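DUF1254 domain-containing protein (Vibrio parahaemolyticus, PDB 3U07) is of unknown function but combines DUF1254 and DUF1214 family regions and is probably directed out of the cytoplasm by a signal sequence. Local coordinates at residues A[363-368]-A[389-394]; A[383-388]-A[399-404]. The protein carries 2 engineered substitutions. One frame throughout, in Å; residues are numbered along the deposited sequence.

Contact 1 of 2, residues A[363-368]-A[389-394]; sequences NDLNRH and ANEKGR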
ATOM      1  N   ASN A 363     -16.325 -14.817 -16.322  1.00 42.37           N
ATOM      2  CA  ASN A 363     -16.997 -16.094 -16.141  1.00 45.13           C
ATOM      3  C   ASN A 363     -18.475 -15.762 -15.967  1.00 47.92           C
ATOM      4  O   ASN A 363     -18.822 -14.632 -15.624  1.00 57.44           O
ATOM      5  CB  ASN A 363     -16.413 -16.880 -14.951  1.00 45.92           C
ATOM      6  CG  ASN A 363     -16.586 -16.178 -13.621  1.00 50.66           C
ATOM      7  OD1 ASN A 363     -17.653 -16.230 -13.009  1.00 48.99           O
ATOM      8  ND2 ASN A 363     -15.524 -15.523 -13.159  1.00 52.16           N
ATOM      9  N   ASP A 364     -19.347 -16.725 -16.234  1.00 54.14           N
ATOM     10  CA  ASP A 364     -20.783 -16.478 -16.147  1.00 57.16           C
ATOM     11  C   ASP A 364     -21.309 -16.046 -14.790  1.00 59.95           C
ATOM     12  O   ASP A 364     -22.212 -15.216 -14.712  1.00 62.87           O
ATOM     13  CB  ASP A 364     -21.558 -17.704 -16.634  1.00 54.86           C
ATOM     14  CG  ASP A 364     -21.340 -17.978 -18.107  1.00 60.32           C
ATOM     15  OD1 ASP A 364     -21.152 -17.000 -18.862  1.00 61.89           O
ATOM     16  OD2 ASP A 364     -21.369 -19.159 -18.510  1.00 61.42           O
ATOM     17  N   LEU A 365     -20.750 -16.605 -13.725  1.00 59.19           N
ATOM     18  CA  LEU A 365     -21.178 -16.269 -12.370  1.00 54.71           C
ATOM     19  C   LEU A 365     -20.646 -14.919 -11.905  1.00 57.85           C
ATOM     20  O   LEU A 365     -21.112 -14.369 -10.906  1.00 62.42           O
ATOM     21  CB  LEU A 365     -20.716 -17.354 -11.393  1.00 50.59           C
ATOM     22  CG  LEU A 365     -21.557 -18.621 -11.224  1.00 52.51           C
ATOM     23  CD1 LEU A 365     -22.055 -19.122 -12.565  1.00 59.65           C
ATOM     24  CD2 LEU A 365     -20.719 -19.677 -10.524  1.00 45.72           C
ATOM     25  N   ASN A 366     -19.678 -14.384 -12.639  1.00 59.90           N
ATOM     26  CA  ASN A 366     -19.065 -13.116 -12.276  1.00 64.94           C
ATOM     27  C   ASN A 366     -18.581 -13.255 -10.835  1.00 60.79           C
ATOM     28  O   ASN A 366     -18.747 -12.360 -10.006  1.00 59.87           O
ATOM     29  CB  ASN A 366     -20.072 -11.972 -12.401  1.00 69.93           C
ATOM     30  CG  ASN A 366     -19.490 -10.767 -13.113  1.00 76.54           C
ATOM     31  OD1 ASN A 366     -18.500 -10.184 -12.667  1.00 76.35           O
ATOM     32  ND2 ASN A 366     -20.097 -10.393 -14.235  1.00 79.28           N
ATOM     33  N   ARG A 367     -17.995 -14.416 -10.560  1.00 57.07           N
ATOM     34  CA  ARG A 367     -17.450 -14.764  -9.256  1.00 51.48           C
ATOM     35  C   ARG A 367     -15.950 -14.911  -9.459  1.00 49.22           C
ATOM     36  O   ARG A 367     -15.503 -15.745 -10.248  1.00 54.26           O
ATOM     37  CB  ARG A 367     -18.049 -16.085  -8.778  1.00 48.65           C
ATOM     38  CG  ARG A 367     -17.419 -16.625  -7.512  1.00 48.57           C
ATOM     39  CD  ARG A 367     -18.114 -17.892  -7.060  1.00 46.76           C
ATOM     40  NE  ARG A 367     -19.523 -17.652  -6.777  1.00 47.18           N
ATOM     41  CZ  ARG A 367     -20.363 -18.576  -6.325  1.00 47.79           C
ATOM     42  NH1 ARG A 367     -19.936 -19.811  -6.106  1.00 48.81           N
ATOM     43  NH2 ARG A 367     -21.630 -18.264  -6.092  1.00 50.29           N
ATOM     44  N   HIS A 368     -15.175 -14.109  -8.742  1.00 42.10           N
ATOM     45  CA  HIS A 368     -13.730 -14.126  -8.895  1.00 42.92           C
ATOM     46  C   HIS A 368     -12.981 -14.423  -7.608  1.00 44.13           C
ATOM     47  O   HIS A 368     -11.755 -14.542  -7.610  1.00 41.59           O
ATOM     48  CB  HIS A 368     -13.287 -12.777  -9.457  1.00 42.29           C
ATOM     49  CG  HIS A 368     -14.108 -12.330 -10.626  1.00 52.76           C
ATOM     50  ND1 HIS A 368     -13.872 -12.766 -11.913  1.00 51.91           N
ATOM     51  CD2 HIS A 368     -15.221 -11.560 -10.689  1.00 56.42           C
ATOM     52  CE1 HIS A 368     -14.806 -12.288 -12.716  1.00 53.98           C
ATOM     53  NE2 HIS A 368     -15.638 -11.555 -11.998  1.00 56.43           N
ATOM     54  N   ALA A 389     -13.399 -24.584 -14.869  1.00 38.37           N
ATOM     55  CA  ALA A 389     -13.859 -23.660 -15.899  1.00 38.75           C
ATOM     56  C   ALA A 389     -15.309 -24.048 -16.194  1.00 41.88           C
ATOM     57  O   ALA A 389     -16.061 -23.298 -16.820  1.00 52.02           O
ATOM     58  CB  ALA A 389     -13.005 -23.794 -17.153  1.00 34.49           C
ATOM     59  N   ASN A 390     -15.691 -25.232 -15.729  1.00 35.88           N
ATOM     60  CA  ASN A 390     -17.046 -25.727 -15.913  1.00 39.26           C
ATOM     61  C   ASN A 390     -17.915 -25.246 -14.759  1.00 38.61           C
ATOM     62  O   ASN A 390     -17.960 -25.872 -13.700  1.00 44.16           O
ATOM     63  CB  ASN A 390     -17.058 -27.254 -15.962  1.00 47.61           C
ATOM     64  CG  ASN A 390     -18.462 -27.820 -15.986  1.00 56.22           C
ATOM     65  OD1 ASN A 390     -19.358 -27.258 -16.619  1.00 54.37           O
ATOM     66  ND2 ASN A 390     -18.662 -28.942 -15.308  1.00 62.40           N
ATOM     67  N   GLU A 391     -18.611 -24.136 -14.975  1.00 42.40           N
ATOM     68  CA  GLU A 391     -19.471 -23.561 -13.950  1.00 51.46           C
ATOM     69  C   GLU A 391     -20.943 -23.947 -14.075  1.00 62.92           C
ATOM     70  O   GLU A 391     -21.804 -23.336 -13.444  1.00 66.27           O
ATOM     71  CB  GLU A 391     -19.328 -22.036 -13.951  1.00 49.72           C
ATOM     72  CG  GLU A 391     -19.009 -21.435 -15.307  1.00 55.68           C
ATOM     73  CD  GLU A 391     -18.918 -19.921 -15.266  1.00 66.18           C
ATOM     74  OE1 GLU A 391     -18.621 -19.314 -16.318  1.00 67.93           O
ATOM     75  OE2 GLU A 391     -19.147 -19.336 -14.183  1.00 66.45           O
ATOM     76  N   LYS A 392     -21.226 -24.971 -14.876  1.00 68.23           N
ATOM     77  CA  LYS A 392     -22.596 -25.432 -15.073  1.00 68.57           C
ATOM     78  C   LYS A 392     -23.139 -26.104 -13.812  1.00 64.01           C
ATOM     79  O   LYS A 392     -22.639 -27.149 -13.395  1.00 60.39           O
ATOM     80  CB  LYS A 392     -22.656 -26.407 -16.258  1.00 74.57           C
ATOM     81  CG  LYS A 392     -22.107 -25.814 -17.555  1.00 82.49           C
ATOM     82  CD  LYS A 392     -22.299 -26.717 -18.778  1.00 89.68           C
ATOM     83  CE  LYS A 392     -21.127 -27.670 -19.008  1.00 89.74           C
ATOM     84  NZ  LYS A 392     -21.340 -29.027 -18.431  1.00 89.37           N
ATOM     85  N   GLY A 393     -24.150 -25.484 -13.203  1.00 61.82           N
ATOM     86  CA  GLY A 393     -24.760 -26.028 -12.000  1.00 64.54           C
ATOM     87  C   GLY A 393     -24.037 -25.719 -10.701  1.00 68.05           C
ATOM     88  O   GLY A 393     -24.188 -26.442  -9.717  1.00 65.38           O
ATOM     89  N   ARG A 394     -23.266 -24.635 -10.687  1.00 69.77           N
ATOM     90  CA  ARG A 394     -22.506 -24.253  -9.499  1.00 65.58           C
ATOM     91  C   ARG A 394     -22.993 -22.961  -8.846  1.00 68.28           C
ATOM     92  O   ARG A 394     -22.536 -22.608  -7.759  1.00 74.99           O
ATOM     93  CB  ARG A 394     -21.029 -24.093  -9.857  1.00 57.05           C
ATOM     94  CG  ARG A 394     -20.421 -25.268 -10.597  1.00 50.69           C
ATOM     95  CD  ARG A 394     -20.028 -26.394  -9.671  1.00 47.18           C
ATOM     96  NE  ARG A 394     -19.126 -27.316 -10.356  1.00 54.82           N
ATOM     97  CZ  ARG A 394     -18.480 -28.317  -9.767  1.00 61.45           C
ATOM     98  NH1 ARG A 394     -18.634 -28.539  -8.468  1.00 61.47           N
ATOM     99  NH2 ARG A 394     -17.674 -29.095 -10.479  1.00 64.14           N
TER

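Contact 2 of 2, residues A[383-388]-A[399-404]; sequences YTIYMS and NFLPVP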
ATOM      1  N   TYR A 383     -12.080 -25.490   5.212  1.00 29.74           N
ATOM      2  CA  TYR A 383     -12.763 -24.865   4.097  1.00 31.09           C
ATOM      3  C   TYR A 383     -12.267 -25.663   2.898  1.00 31.07           C
ATOM      4  O   TYR A 383     -11.145 -26.175   2.900  1.00 29.54           O
ATOM      5  CB  TYR A 383     -12.382 -23.393   3.938  1.00 33.66           C
ATOM      6  CG  TYR A 383     -12.967 -22.492   4.999  1.00 36.21           C
ATOM      7  CD1 TYR A 383     -12.346 -22.351   6.240  1.00 31.65           C
ATOM      8  CD2 TYR A 383     -14.140 -21.771   4.760  1.00 31.52           C
ATOM      9  CE1 TYR A 383     -12.875 -21.509   7.216  1.00 36.70           C
ATOM     10  CE2 TYR A 383     -14.676 -20.928   5.732  1.00 33.26           C
ATOM     11  CZ  TYR A 383     -14.036 -20.802   6.957  1.00 34.47           C
ATOM     12  OH  TYR A 383     -14.553 -19.975   7.925  1.00 43.41           O
ATOM     13  N   THR A 384     -13.110 -25.789   1.887  1.00 33.23           N
ATOM     14  CA  THR A 384     -12.742 -26.530   0.694  1.00 33.67           C
ATOM     15  C   THR A 384     -13.200 -25.762  -0.525  1.00 31.84           C
ATOM     16  O   THR A 384     -14.394 -25.572  -0.727  1.00 35.72           O
ATOM     17  CB  THR A 384     -13.401 -27.925   0.664  1.00 33.31           C
ATOM     18  OG1 THR A 384     -12.853 -28.739   1.707  1.00 31.67           O
ATOM     19  CG2 THR A 384     -13.152 -28.598  -0.675  1.00 37.47           C
ATOM     20  N   ILE A 385     -12.249 -25.308  -1.329  1.00 26.87           N
ATOM     21  CA  ILE A 385     -12.576 -24.574  -2.540  1.00 27.13           C
ATOM     22  C   ILE A 385     -12.366 -25.485  -3.749  1.00 31.44           C
ATOM     23  O   ILE A 385     -11.288 -26.057  -3.925  1.00 31.24           O
ATOM     24  CB  ILE A 385     -11.686 -23.318  -2.704  1.00 29.98           C
ATOM     25  CG1 ILE A 385     -11.960 -22.330  -1.562  1.00 26.77           C
ATOM     26  CG2 ILE A 385     -11.937 -22.679  -4.074  1.00 26.18           C
ATOM     27  CD1 ILE A 385     -11.107 -21.078  -1.613  1.00 23.25           C
ATOM     28  N   TYR A 386     -13.399 -25.629  -4.573  1.00 29.86           N
ATOM     29  CA  TYR A 386     -13.297 -26.455  -5.772  1.00 29.80           C
ATOM     30  C   TYR A 386     -13.261 -25.495  -6.952  1.00 35.16           C
ATOM     31  O   TYR A 386     -14.101 -24.602  -7.052  1.00 36.48           O
ATOM     32  CB  TYR A 386     -14.488 -27.415  -5.878  1.00 34.44           C
ATOM     33  CG  TYR A 386     -14.352 -28.416  -7.005  1.00 42.57           C
ATOM     34  CD1 TYR A 386     -14.607 -28.046  -8.327  1.00 45.71           C
ATOM     35  CD2 TYR A 386     -13.933 -29.723  -6.758  1.00 43.91           C
ATOM     36  CE1 TYR A 386     -14.448 -28.953  -9.379  1.00 38.73           C
ATOM     37  CE2 TYR A 386     -13.767 -30.640  -7.805  1.00 43.85           C
ATOM     38  CZ  TYR A 386     -14.026 -30.248  -9.111  1.00 41.91           C
ATOM     39  OH  TYR A 386     -13.862 -31.144 -10.148  1.00 41.29           O
HETATM   40  N   MSE A 387     -12.281 -25.675  -7.836  1.00 32.85           N
HETATM   41  CA  MSE A 387     -12.105 -24.800  -8.993  1.00 31.86           C
HETATM   42  C   MSE A 387     -12.183 -25.495 -10.344  1.00 34.50           C
HETATM   43  O   MSE A 387     -11.582 -26.547 -10.548  1.00 32.99           O
HETATM   44  CB  MSE A 387     -10.751 -24.083  -8.900  1.00 30.66           C
HETATM   45  CG  MSE A 387     -10.594 -23.161  -7.695  1.00 35.00           C
HETATM   46 SE   MSE A 387      -8.747 -22.720  -7.344  0.76 33.73          SE
HETATM   47  CE  MSE A 387      -8.330 -24.296  -6.322  1.00 22.08           C
ATOM     48  N   SER A 388     -12.908 -24.876 -11.269  1.00 33.82           N
ATOM     49  CA  SER A 388     -13.061 -25.405 -12.617  1.00 34.23           C
ATOM     50  C   SER A 388     -13.557 -24.328 -13.574  1.00 38.72           C
ATOM     51  O   SER A 388     -14.054 -23.283 -13.148  1.00 33.06           O
ATOM     52  CB  SER A 388     -14.052 -26.572 -12.629  1.00 30.97           C
ATOM     53  OG  SER A 388     -14.302 -27.001 -13.956  1.00 33.31           O
ATOM     54  N   ASN A 399     -18.910 -22.872  -2.301  1.00 48.72           N
ATOM     55  CA  ASN A 399     -17.504 -23.264  -2.270  1.00 42.58           C
ATOM     56  C   ASN A 399     -16.886 -23.397  -3.659  1.00 42.53           C
ATOM     57  O   ASN A 399     -15.712 -23.744  -3.794  1.00 43.37           O
ATOM     58  CB  ASN A 399     -17.326 -24.578  -1.503  1.00 35.84           C
ATOM     59  CG  ASN A 399     -17.715 -24.457  -0.043  1.00 42.92           C
ATOM     60  OD1 ASN A 399     -17.670 -23.371   0.532  1.00 48.11           O
ATOM     61  ND2 ASN A 399     -18.087 -25.575   0.569  1.00 36.79           N
ATOM     62  N   PHE A 400     -17.671 -23.115  -4.691  1.00 38.25           N
ATOM     63  CA  PHE A 400     -17.161 -23.210  -6.050  1.00 33.35           C
ATOM     64  C   PHE A 400     -16.550 -21.900  -6.523  1.00 34.84           C
ATOM     65  O   PHE A 400     -17.181 -20.842  -6.449  1.00 32.85           O
ATOM     66  CB  PHE A 400     -18.265 -23.605  -7.032  1.00 33.72           C
ATOM     67  CG  PHE A 400     -17.779 -23.738  -8.445  1.00 37.70           C
ATOM     68  CD1 PHE A 400     -17.106 -24.883  -8.853  1.00 37.43           C
ATOM     69  CD2 PHE A 400     -17.927 -22.687  -9.344  1.00 39.57           C
ATOM     70  CE1 PHE A 400     -16.585 -24.981 -10.137  1.00 39.03           C
ATOM     71  CE2 PHE A 400     -17.410 -22.772 -10.630  1.00 38.81           C
ATOM     72  CZ  PHE A 400     -16.735 -23.921 -11.028  1.00 41.28           C
ATOM     73  N   LEU A 401     -15.321 -21.975  -7.020  1.00 35.37           N
ATOM     74  CA  LEU A 401     -14.646 -20.788  -7.517  1.00 36.99           C
ATOM     75  C   LEU A 401     -14.272 -21.000  -8.975  1.00 39.31           C
ATOM     76  O   LEU A 401     -13.451 -21.860  -9.296  1.00 39.11           O
ATOM     77  CB  LEU A 401     -13.393 -20.488  -6.679  1.00 27.84           C
ATOM     78  CG  LEU A 401     -12.526 -19.289  -7.083  1.00 31.42           C
ATOM     79  CD1 LEU A 401     -13.389 -18.055  -7.344  1.00 31.77           C
ATOM     80  CD2 LEU A 401     -11.517 -19.012  -5.973  1.00 37.75           C
ATOM     81  N   PRO A 402     -14.896 -20.228  -9.883  1.00 44.22           N
ATOM     82  CA  PRO A 402     -14.634 -20.318 -11.320  1.00 39.40           C
ATOM     83  C   PRO A 402     -13.165 -20.041 -11.603  1.00 36.79           C
ATOM     84  O   PRO A 402     -12.531 -19.250 -10.911  1.00 31.12           O
ATOM     85  CB  PRO A 402     -15.541 -19.235 -11.906  1.00 38.13           C
ATOM     86  CG  PRO A 402     -16.687 -19.206 -10.955  1.00 44.96           C
ATOM     87  CD  PRO A 402     -15.980 -19.265  -9.619  1.00 48.91           C
ATOM     88  N   VAL A 403     -12.636 -20.700 -12.621  1.00 36.51           N
ATOM     89  CA  VAL A 403     -11.255 -20.518 -13.018  1.00 32.55           C
ATOM     90  C   VAL A 403     -11.291 -20.495 -14.546  1.00 33.29           C
ATOM     91  O   VAL A 403     -12.052 -21.236 -15.161  1.00 36.21           O
ATOM     92  CB  VAL A 403     -10.392 -21.667 -12.433  1.00 38.80           C
ATOM     93  CG1 VAL A 403      -9.501 -22.277 -13.486  1.00 40.61           C
ATOM     94  CG2 VAL A 403      -9.575 -21.122 -11.262  1.00 33.59           C
ATOM     95  N   PRO A 404     -10.485 -19.624 -15.178  1.00 33.73           N
ATOM     96  CA  PRO A 404     -10.456 -19.511 -16.640  1.00 37.77           C
ATOM     97  C   PRO A 404      -9.784 -20.641 -17.411  1.00 40.77           C
ATOM     98  O   PRO A 404      -8.989 -21.399 -16.860  1.00 40.08           O
ATOM     99  CB  PRO A 404      -9.747 -18.184 -16.855  1.00 35.11           C
ATOM    100  CG  PRO A 404      -8.718 -18.209 -15.780  1.00 38.25           C
ATOM    101  CD  PRO A 404      -9.498 -18.714 -14.570  1.00 36.85           C
TER

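Contact 1 of 2, residues A[363-368]-A[389-394]
The carboxylate of E391 is held by two successive backbone N-H groups, those of D364 and L365. At the root of this side chain, chi1 of 31° leaves CG short of a staggered position; beside F400, the chain then runs fully extended, chi2 178° carrying CD forward to the opposite loop. CD comes up beside D364, with CB of that residue 3.7 Å from it. Beyond it the two oxygens part. OE1 accepts from D364 N at 2.7 Å, and OE2 accepts from L365 N at 3.2 Å; both bonds are moderately bent, and both donors arrive on the syn side of the carboxylate. OE2 also rests against the leucine, whose CD1 is 3.3 Å from it, L365 and E391 sliding past one another in opposite directions. OE1 is shared less comfortably: D364 OD2 comes to 3.5 Å of it, the two carboxylate planes only 5° apart. Two like charges this near could raise the proton affinity of one of them, although the backbone N-H groups would offset this at E391.

N363, the first residue of the bonded turn, ties it to R367 through its side-chain amide. Its OD1 takes R367 N at 3.1 Å on an in-plane lone pair, while ND2 donates to R367 O and to A361 O. R367 reaches back towards R394, but its NH1 finds its hydrogen-bond partners in D397 O and F400 O. The arrangement is that of a type I beta turn, N363 to N366, whose two central N-H groups both donate to one glutamate carboxylate, and that glutamate itself opens a second turn, the type II turn from E391 to R394.

Contact 2 of 2, residues A[383-388]-A[399-404]
Y386 and F400 form a regular parallel pair, and from there the backbone stays bonded as far as V403 N, although the two strands diverge by 34°. Three backbone hydrogen bonds tie them together. Y386 N donates to N399 O at 3.1 Å; L401 N returns to Y386 O at 2.9 Å in an almost straight bond (175° at the hydrogen). The third, V403 N to S388 O at 3.0 Å, is more bent, with the donor standing well above the carbonyl plane. Weak CA-H...O contacts fill in between, the tightest from M387 CA to L401 O at 3.2 Å.

Apolar contacts occupy one face of the pair. L401 has CG anti to its backbone N (chi1 178°), and its CB lies 3.7 Å from I385 CG2; it also meets CG of the selenomethionine M387 at 4.0 Å. In both pairs the side chains lie side by side and point the same way. V403 CG2 extends the patch at M387 CB, and V350 and I352 pack on L401 from strand 347-354.

Aromatic groups take the other face. The rings of Y386 and F400 meet obliquely, CD1 to CD1 at 4.1 Å, and F400 reaches along to S388, its CE1 3.9 Å from CB of the serine. The polar ends on this side are settled elsewhere: Y386 OH and S388 OG each bond a different carboxylate oxygen of D334.

P402 offers no N-H on the side away from 383-388. Strand 400-402 is outermost in its sheet, held inward by its backbone bonds and seated by an aliphatic face and an aromatic one.

Overall arrangement
The segments alternate along the chain: 363-368, then 383-388 running straight into 389-394, then 399-404. The two contacts therefore cross along the chain, and they also touch, with centres about 9 Å apart, in the DUF1214 part of the protein. Contact 2 is the buried pairing at one edge of the mixed sheet containing strands 382-388, 334-340 and 432-434; contact 1 lies at the surface, where the loop between strands 382-388 and 400-402 meets the turn preceding strand 369-371 of the neighbouring antiparallel sheet. Between them, A389 CB packs on V403 O, and R394 packs on both F400 and Y386. Together they join the edge of one sheet to the approach to the other.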